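Local structure of putative D-arabinose 5-phosphate isomerase (Klebsiella pneumoniae subsp. pneumoniae, 3K2V) at residues R50-E55 with G62-C67. The protein probably isomerises D-arabinose 5-phosphate; this fragment, its CBS-domain pair, binds CMP-Kdo and is probably regulatory. Sequence-based numbering, arbitrary orientation.
With CMK (cytidine 5'-monophosphate 3-deoxy-beta-D-gulo-oct-2-ulo-pyranosonic acid), chain G.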
ATOM      1  N   ARG A  50       5.159  -6.171  16.878  1.00 14.55           N
ATOM      2  CA  ARG A  50       3.718  -6.072  17.159  1.00 15.55           C
ATOM      3  C   ARG A  50       3.309  -4.646  17.542  1.00 15.09           C
ATOM      4  O   ARG A  50       2.290  -4.175  17.073  1.00 14.78           O
ATOM      5  CB  ARG A  50       3.240  -7.038  18.269  1.00 15.32           C
ATOM      6  CG  ARG A  50       3.394  -8.518  17.974  1.00 19.99           C
ATOM      7  CD  ARG A  50       2.322  -9.122  17.077  1.00 22.95           C
ATOM      8  NE  ARG A  50       0.940  -8.975  17.543  1.00 22.35           N
ATOM      9  CZ  ARG A  50       0.301  -9.750  18.413  1.00 24.94           C
ATOM     10  NH1 ARG A  50       0.880 -10.758  19.007  1.00 26.96           N
ATOM     11  NH2 ARG A  50      -0.960  -9.482  18.703  1.00 27.04           N
ATOM     12  N   ASP A  51       4.105  -3.969  18.372  1.00 15.10           N
ATOM     13  CA  ASP A  51       3.902  -2.544  18.649  1.00 15.70           C
ATOM     14  C   ASP A  51       3.847  -1.726  17.364  1.00 15.45           C
ATOM     15  O   ASP A  51       3.034  -0.799  17.244  1.00 15.17           O
ATOM     16  CB  ASP A  51       5.034  -1.920  19.463  1.00 16.10           C
ATOM     17  CG  ASP A  51       5.163  -2.465  20.875  1.00 20.62           C
ATOM     18  OD1 ASP A  51       4.170  -3.027  21.430  1.00 23.72           O
ATOM     19  OD2 ASP A  51       6.301  -2.304  21.443  1.00 21.51           O
ATOM     20  N   ALA A  52       4.772  -1.991  16.442  1.00 14.78           N
ATOM     21  CA  ALA A  52       4.817  -1.249  15.186  1.00 15.09           C
ATOM     22  C   ALA A  52       3.571  -1.513  14.354  1.00 15.32           C
ATOM     23  O   ALA A  52       3.008  -0.591  13.765  1.00 15.35           O
ATOM     24  CB  ALA A  52       6.130  -1.579  14.363  1.00 14.73           C
ATOM     25  N   LEU A  53       3.122  -2.760  14.313  1.00 14.94           N
ATOM     26  CA  LEU A  53       1.916  -3.088  13.552  1.00 15.00           C
ATOM     27  C   LEU A  53       0.665  -2.411  14.106  1.00 15.23           C
ATOM     28  O   LEU A  53      -0.169  -1.943  13.336  1.00 14.42           O
ATOM     29  CB  LEU A  53       1.705  -4.602  13.479  1.00 14.93           C
ATOM     30  CG  LEU A  53       2.810  -5.366  12.780  1.00 15.40           C
ATOM     31  CD1 LEU A  53       2.422  -6.878  12.720  1.00 16.55           C
ATOM     32  CD2 LEU A  53       3.114  -4.846  11.353  1.00 14.27           C
ATOM     33  N   LEU A  54       0.549  -2.329  15.425  1.00 14.88           N
ATOM     34  CA  LEU A  54      -0.572  -1.654  16.040  1.00 15.56           C
ATOM     35  C   LEU A  54      -0.577  -0.166  15.644  1.00 15.72           C
ATOM     36  O   LEU A  54      -1.642   0.415  15.341  1.00 15.20           O
ATOM     37  CB  LEU A  54      -0.534  -1.837  17.563  1.00 15.58           C
ATOM     38  CG  LEU A  54      -1.678  -1.154  18.321  1.00 17.86           C
ATOM     39  CD1 LEU A  54      -3.026  -1.734  17.872  1.00 17.89           C
ATOM     40  CD2 LEU A  54      -1.475  -1.261  19.846  1.00 18.16           C
ATOM     41  N   GLU A  55       0.603   0.444  15.613  1.00 16.09           N
ATOM     42  CA  GLU A  55       0.718   1.863  15.282  1.00 16.45           C
ATOM     43  C   GLU A  55       0.333   2.079  13.827  1.00 16.65           C
ATOM     44  O   GLU A  55      -0.405   3.033  13.529  1.00 16.78           O
ATOM     45  CB  GLU A  55       2.128   2.382  15.565  1.00 17.13           C
ATOM     46  CG  GLU A  55       2.382   3.880  15.227  1.00 17.86           C
ATOM     47  CD  GLU A  55       1.746   4.881  16.204  1.00 21.80           C
ATOM     48  OE1 GLU A  55       1.077   4.448  17.169  1.00 25.73           O
ATOM     49  OE2 GLU A  55       1.925   6.122  16.000  1.00 20.18           O
ATOM     50  N   GLY A  62      -0.597   2.780   6.395  1.00 19.04           N
ATOM     51  CA  GLY A  62       0.128   1.640   5.848  1.00 18.39           C
ATOM     52  C   GLY A  62       1.613   1.580   6.197  1.00 18.15           C
ATOM     53  O   GLY A  62       2.350   0.745   5.667  1.00 17.99           O
HETATM   54  N   MSE A  63       2.045   2.437   7.106  1.00 17.33           N
HETATM   55  CA  MSE A  63       3.437   2.507   7.483  0.70 18.39           C
HETATM   56  C   MSE A  63       3.603   3.191   8.816  1.00 16.83           C
HETATM   57  O   MSE A  63       2.680   3.838   9.313  1.00 17.75           O
HETATM   58  CB  MSE A  63       4.266   3.274   6.426  0.70 19.52           C
HETATM   59  CG  MSE A  63       3.791   4.697   6.150  0.70 23.45           C
HETATM   60 SE   MSE A  63       5.290   5.973   6.146  0.60 40.61          SE
HETATM   61  CE  MSE A  63       5.702   5.892   8.017  0.70 29.62           C
ATOM     62  N   THR A  64       4.778   3.022   9.394  1.00 15.84           N
ATOM     63  CA  THR A  64       5.204   3.752  10.553  1.00 15.71           C
ATOM     64  C   THR A  64       6.662   4.152  10.418  1.00 16.17           C
ATOM     65  O   THR A  64       7.462   3.436   9.819  1.00 15.87           O
ATOM     66  CB  THR A  64       4.989   2.953  11.870  1.00 16.21           C
ATOM     67  OG1 THR A  64       5.270   3.790  13.004  1.00 16.77           O
ATOM     68  CG2 THR A  64       5.854   1.657  11.922  1.00 15.56           C
ATOM     69  N   ALA A  65       6.990   5.308  10.978  1.00 15.94           N
ATOM     70  CA  ALA A  65       8.358   5.687  11.225  1.00 15.88           C
ATOM     71  C   ALA A  65       8.861   5.064  12.529  1.00 15.59           C
ATOM     72  O   ALA A  65       8.087   4.700  13.431  1.00 16.15           O
ATOM     73  CB  ALA A  65       8.476   7.256  11.315  1.00 14.95           C
ATOM     74  N   ILE A  66      10.172   4.952  12.611  1.00 15.33           N
ATOM     75  CA  ILE A  66      10.861   4.613  13.835  1.00 15.39           C
ATOM     76  C   ILE A  66      11.762   5.816  14.111  1.00 16.03           C
ATOM     77  O   ILE A  66      12.600   6.175  13.273  1.00 16.31           O
ATOM     78  CB  ILE A  66      11.720   3.340  13.708  1.00 15.70           C
ATOM     79  CG1 ILE A  66      10.851   2.095  13.428  1.00 16.06           C
ATOM     80  CG2 ILE A  66      12.510   3.117  15.021  1.00 14.21           C
ATOM     81  CD1 ILE A  66      10.411   1.890  11.968  1.00 16.34           C
ATOM     82  N   CYS A  67      11.540   6.458  15.250  1.00 17.00           N
ATOM     83  CA  CYS A  67      12.197   7.722  15.613  1.00 17.88           C
ATOM     84  C   CYS A  67      12.889   7.614  16.952  1.00 18.60           C
ATOM     85  O   CYS A  67      12.478   6.847  17.816  1.00 19.68           O
ATOM     86  CB  CYS A  67      11.161   8.852  15.706  1.00 17.78           C
ATOM     87  SG  CYS A  67      10.415   9.269  14.132  1.00 22.23           S
TER
HETATM   88  N1C CMK G   1      -9.643  -4.731  -0.926  0.75 35.70           N
HETATM   89  C2C CMK G   1     -10.740  -5.148  -1.752  0.75 35.78           C
HETATM   90  N3C CMK G   1     -10.640  -4.989  -3.126  0.75 32.27           N
HETATM   91  C4C CMK G   1      -9.498  -4.426  -3.713  0.75 36.21           C
HETATM   92  C5C CMK G   1      -8.437  -4.013  -2.921  0.75 36.41           C
HETATM   93  C6C CMK G   1      -8.516  -4.160  -1.529  0.75 35.82           C
HETATM   94  O2C CMK G   1     -11.752  -5.658  -1.272  0.75 31.44           O
HETATM   95  N4C CMK G   1      -9.458  -4.304  -5.040  0.75 36.96           N
HETATM   96  C1' CMK G   1      -9.734  -4.894   0.566  0.75 35.94           C
HETATM   97  C2' CMK G   1      -8.495  -5.560   1.211  0.75 33.76           C
HETATM   98  O2' CMK G   1      -8.561  -7.005   1.152  0.75 28.75           O
HETATM   99  C3' CMK G   1      -8.565  -5.040   2.647  0.75 34.02           C
HETATM  100  C4' CMK G   1      -9.333  -3.695   2.545  0.75 34.66           C
HETATM  101  O4' CMK G   1      -9.870  -3.592   1.195  0.75 33.24           O
HETATM  102  O3' CMK G   1      -9.290  -5.982   3.447  0.75 33.03           O
HETATM  103  C5' CMK G   1      -8.340  -2.488   2.548  0.75 35.58           C
HETATM  104  O5' CMK G   1      -7.274  -2.686   1.527  0.75 36.82           O
HETATM  105  PA  CMK G   1      -5.744  -2.323   1.951  0.75 38.43           P
HETATM  106  O1A CMK G   1      -5.422  -3.491   2.928  0.75 38.36           O
HETATM  107  O2A CMK G   1      -4.855  -2.253   0.775  0.75 32.74           O
HETATM  108  O6  CMK G   1      -5.291   1.219   3.582  0.75 50.18           O
HETATM  109  C2  CMK G   1      -5.004  -0.220   3.680  0.75 50.26           C
HETATM  110  O2  CMK G   1      -5.907  -0.889   2.739  0.75 44.60           O
HETATM  111  C3  CMK G   1      -3.551  -0.473   3.288  0.75 49.98           C
HETATM  112  C4  CMK G   1      -2.608   0.421   4.086  0.75 51.17           C
HETATM  113  O4  CMK G   1      -1.270   0.169   3.630  0.75 53.81           O
HETATM  114  C5  CMK G   1      -2.978   1.894   3.933  0.75 51.61           C
HETATM  115  C6  CMK G   1      -4.430   2.052   4.415  0.75 52.63           C
HETATM  116  C7  CMK G   1      -5.073   3.455   4.565  0.75 54.95           C
HETATM  117  C1  CMK G   1      -5.225  -0.820   5.093  0.75 51.22           C
HETATM  118  O1X CMK G   1      -5.624  -2.002   5.113  0.75 54.45           O
HETATM  119  O1Y CMK G   1      -4.936  -0.148   6.117  0.75 51.70           O
HETATM  120  O5  CMK G   1      -2.880   2.268   2.562  0.75 51.02           O
HETATM  121  C8  CMK G   1      -5.263   4.219   3.264  0.75 56.28           C
HETATM  122  O8  CMK G   1      -6.446   5.046   3.375  0.75 57.25           O
HETATM  123  O7  CMK G   1      -6.374   3.319   5.160  0.75 54.67           O
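Thr64 faces Ala52 and Glu55 where helix 49-59 lies over strand 63-67, and the nearest CA atoms are those of Glu55 and Thr64, 6.8 Å apart. The helix keeps its regular bonds here, Leu54 N to Arg50 O and Glu55 N to Asp51 O, and no hydrogen bond crosses to the strand. The methyl CG2 of Thr64 sits against both CB and the backbone O of Ala52, each at 4.1 Å. Its hydroxyl OG1 stands 3.6 Å from CG of Glu55, a van der Waals contact, the two side chains crossing at about a right angle. With OG1 anti to the backbone N (chi1 -173°), the hydroxyl lies beside its own carbonyl carbon and bonds to Ala65 O at 3.0 Å, tilted 23° from the carbonyl plane. Glu55 touches with its aliphatic part; the chain bends at chi2 (74°), and OE2 is held by a salt bridge to Lys59 and a hydrogen bond from His42 N. Just before the strand, Gly62, whose positive phi itself favours glycine, brings its CA to 3.0 Å from O4 of CMK, where a CB would collide. Helix and strand belong to the beta-alpha-beta unit 42-43, 49-59, 63-67 of a CBS domain; the turn between them, Asn60 to Gly62, lines the CMK pocket at the subunit interface, with Asp79 and Thr78, Asp81, Arg83 and Arg84 of the second subunit.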